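Local coordinates for protein serine racemase (PDB 4ECL) that belongs to the alanine racemase family of two-domain enzymes, pairing a TIM-barrel domain with a C-terminal beta-rich domain, and is named a serine racemase, at residues D286-N291 against G310-D315. Sequence-based numbering, arbitrary orientation.
Sequences DGFPRN and GKICMD
Ile312 reaches with its CD1 methyl into the corner between the Phe288 ring and the Pro289 carbonyl, packing together two loops of the C-terminal beta domain of the alanine racemase fold: one follows strand 275-280, the other joins strands 304-309 and 317-320. Ile312 CD1 lies 3.9 Å from Phe288 CD2 and almost as close to CE2; it approaches the ring obliquely, and the two side chains cross at about a right angle. Ile312 CD1 also sits 3.4 Å from Pro289 O. CD1 anti to CA about CB-CG1 (chi2 -179°) carries the methyl there.

The extended Arg290 chain runs alongside the Ile312 carbonyl. With CG anti to the backbone N (chi1 -170°) and the chain straight as far as NE, Arg290 CG passes 3.7 Å from Ile312 O. Farther out, Arg290 NH2 packs 3.4 Å from Lys311 CE. The like charges of Arg290 NH2 and Lys311 NZ are 4.3 Å apart and probably repel. Ser293 OG bridges the loops through hydrogen bonds with Arg290 O and Ile312 N. The second subunit borders this end: its Glu359 accepts a hydrogen bond from Arg290 N, and its Arg132 donates one to Lys311 O.

At the opposite end, where Arg6 also pairs with Asp286 OD2, the single atom Arg367 NH2 forms salt bridges to both Asp286 OD2 and Asp315 OD1, carboxylate oxygens 5.4 Å apart whose repulsion it probably offsets.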
ATOM      1  N   ASP A 286       5.609   2.896   3.046  1.00 18.81           N
ATOM      2  CA  ASP A 286       6.185   1.556   2.996  1.00 17.36           C
ATOM      3  C   ASP A 286       5.161   0.541   3.492  1.00 25.58           C
ATOM      4  O   ASP A 286       5.440  -0.650   3.563  1.00 30.08           O
ATOM      5  CB  ASP A 286       7.469   1.475   3.834  1.00 16.72           C
ATOM      6  CG  ASP A 286       8.561   2.378   3.316  1.00 26.19           C
ATOM      7  OD1 ASP A 286       9.189   2.029   2.289  1.00 23.53           O
ATOM      8  OD2 ASP A 286       8.808   3.429   3.949  1.00 28.34           O
ATOM      9  N   GLY A 287       3.970   1.018   3.838  1.00 26.39           N
ATOM     10  CA  GLY A 287       2.908   0.134   4.281  1.00 23.70           C
ATOM     11  C   GLY A 287       2.872  -0.087   5.773  1.00 23.60           C
ATOM     12  O   GLY A 287       2.180  -0.974   6.260  1.00 30.66           O
ATOM     13  N   PHE A 288       3.632   0.697   6.520  1.00 24.30           N
ATOM     14  CA  PHE A 288       3.523   0.636   7.968  1.00 20.91           C
ATOM     15  C   PHE A 288       2.491   1.690   8.374  1.00 26.75           C
ATOM     16  O   PHE A 288       2.765   2.884   8.327  1.00 31.81           O
ATOM     17  CB  PHE A 288       4.893   0.864   8.617  1.00 24.03           C
ATOM     18  CG  PHE A 288       4.960   0.464  10.067  1.00 26.15           C
ATOM     19  CD1 PHE A 288       4.886  -0.870  10.436  1.00 31.63           C
ATOM     20  CD2 PHE A 288       5.109   1.426  11.060  1.00 27.66           C
ATOM     21  CE1 PHE A 288       4.946  -1.240  11.766  1.00 29.09           C
ATOM     22  CE2 PHE A 288       5.175   1.072  12.391  1.00 26.05           C
ATOM     23  CZ  PHE A 288       5.090  -0.269  12.748  1.00 29.98           C
ATOM     24  N   PRO A 289       1.284   1.246   8.749  1.00 28.70           N
ATOM     25  CA  PRO A 289       0.098   2.107   8.903  1.00 26.43           C
ATOM     26  C   PRO A 289       0.297   3.324   9.811  1.00 24.57           C
ATOM     27  O   PRO A 289       0.758   3.195  10.937  1.00 26.36           O
ATOM     28  CB  PRO A 289      -0.932   1.170   9.536  1.00 31.95           C
ATOM     29  CG  PRO A 289      -0.477  -0.207   9.175  1.00 32.28           C
ATOM     30  CD  PRO A 289       1.011  -0.152   9.129  1.00 33.05           C
ATOM     31  N   ARG A 290      -0.078   4.497   9.315  1.00 25.32           N
ATOM     32  CA  ARG A 290       0.054   5.728  10.080  1.00 19.70           C
ATOM     33  C   ARG A 290      -0.711   5.708  11.411  1.00 27.21           C
ATOM     34  O   ARG A 290      -0.320   6.380  12.357  1.00 23.90           O
ATOM     35  CB  ARG A 290      -0.389   6.915   9.234  1.00 22.05           C
ATOM     36  CG  ARG A 290      -0.073   8.256   9.847  1.00 26.84           C
ATOM     37  CD  ARG A 290      -0.441   9.406   8.919  1.00 39.18           C
ATOM     38  NE  ARG A 290      -0.131  10.683   9.548  1.00 51.31           N
ATOM     39  CZ  ARG A 290      -0.984  11.373  10.302  1.00 62.71           C
ATOM     40  NH1 ARG A 290      -2.216  10.913  10.508  1.00 65.33           N
ATOM     41  NH2 ARG A 290      -0.607  12.528  10.842  1.00 62.72           N
ATOM     42  N   ASN A 291      -1.783   4.925  11.505  1.00 25.15           N
ATOM     43  CA  ASN A 291      -2.548   4.879  12.754  1.00 27.42           C
ATOM     44  C   ASN A 291      -1.827   4.127  13.884  1.00 29.33           C
ATOM     45  O   ASN A 291      -2.311   4.057  15.014  1.00 31.49           O
ATOM     46  CB  ASN A 291      -3.971   4.346  12.530  1.00 34.76           C
ATOM     47  CG  ASN A 291      -3.994   2.884  12.118  1.00 41.74           C
ATOM     48  OD1 ASN A 291      -2.977   2.194  12.174  1.00 43.68           O
ATOM     49  ND2 ASN A 291      -5.167   2.400  11.711  1.00 38.99           N
ATOM     50  N   GLY A 310       5.657  10.218  18.480  1.00 37.60           N
ATOM     51  CA  GLY A 310       5.150  11.177  17.515  1.00 35.81           C
ATOM     52  C   GLY A 310       4.405  10.501  16.378  1.00 35.11           C
ATOM     53  O   GLY A 310       4.168   9.290  16.408  1.00 35.68           O
ATOM     54  N   LYS A 311       4.046  11.283  15.367  1.00 31.48           N
ATOM     55  CA  LYS A 311       3.321  10.754  14.216  1.00 31.47           C
ATOM     56  C   LYS A 311       4.268  10.000  13.290  1.00 31.09           C
ATOM     57  O   LYS A 311       5.469  10.310  13.219  1.00 33.48           O
ATOM     58  CB  LYS A 311       2.641  11.884  13.446  1.00 37.16           C
ATOM     59  CG  LYS A 311       1.891  12.869  14.328  1.00 44.13           C
ATOM     60  CD  LYS A 311       0.751  12.181  15.075  1.00 49.79           C
ATOM     61  CE  LYS A 311      -0.388  11.777  14.136  1.00 53.94           C
ATOM     62  NZ  LYS A 311      -1.566  11.200  14.862  1.00 54.71           N
ATOM     63  N   ILE A 312       3.728   9.001  12.601  1.00 25.52           N
ATOM     64  CA  ILE A 312       4.473   8.271  11.588  1.00 22.30           C
ATOM     65  C   ILE A 312       4.445   9.057  10.288  1.00 27.78           C
ATOM     66  O   ILE A 312       3.394   9.500   9.855  1.00 27.91           O
ATOM     67  CB  ILE A 312       3.884   6.871  11.362  1.00 22.78           C
ATOM     68  CG1 ILE A 312       3.981   6.052  12.654  1.00 27.00           C
ATOM     69  CG2 ILE A 312       4.606   6.172  10.218  1.00 19.44           C
ATOM     70  CD1 ILE A 312       3.439   4.637  12.544  1.00 19.92           C
ATOM     71  N   CYS A 313       5.601   9.259   9.673  1.00 26.08           N
ATOM     72  CA  CYS A 313       5.637  10.036   8.445  1.00 24.66           C
ATOM     73  C   CYS A 313       5.577   9.134   7.233  1.00 23.23           C
ATOM     74  O   CYS A 313       5.446   7.924   7.351  1.00 24.24           O
ATOM     75  CB  CYS A 313       6.886  10.929   8.390  1.00 23.77           C
ATOM     76  SG  CYS A 313       6.953  12.076   9.770  1.00 35.05           S
HETATM   77  N   MSE A 314       5.657   9.742   6.062  1.00 30.64           N
HETATM   78  CA  MSE A 314       5.525   9.008   4.819  1.00 31.54           C
HETATM   79  C   MSE A 314       6.696   8.063   4.599  1.00 29.51           C
HETATM   80  O   MSE A 314       6.510   6.948   4.106  1.00 26.85           O
HETATM   81  CB  MSE A 314       5.375   9.984   3.654  1.00 31.19           C
HETATM   82  CG  MSE A 314       5.388   9.348   2.292  1.00 31.99           C
HETATM   83 SE   MSE A 314       4.609  10.590   1.039  0.75 35.52          SE
HETATM   84  CE  MSE A 314       5.474  10.052  -0.516  1.00 22.63           C
ATOM     85  N   ASP A 315       7.897   8.495   4.980  1.00 26.69           N
ATOM     86  CA  ASP A 315       9.087   7.667   4.771  1.00 29.76           C
ATOM     87  C   ASP A 315       9.963   7.419   6.004  1.00 26.64           C
ATOM     88  O   ASP A 315      11.032   6.818   5.883  1.00 24.69           O
ATOM     89  CB  ASP A 315       9.956   8.265   3.665  1.00 31.94           C
ATOM     90  CG  ASP A 315       9.147   9.042   2.653  1.00 39.74           C
ATOM     91  OD1 ASP A 315       8.481   8.404   1.800  1.00 39.17           O
ATOM     92  OD2 ASP A 315       9.179  10.293   2.721  1.00 33.91           O
TER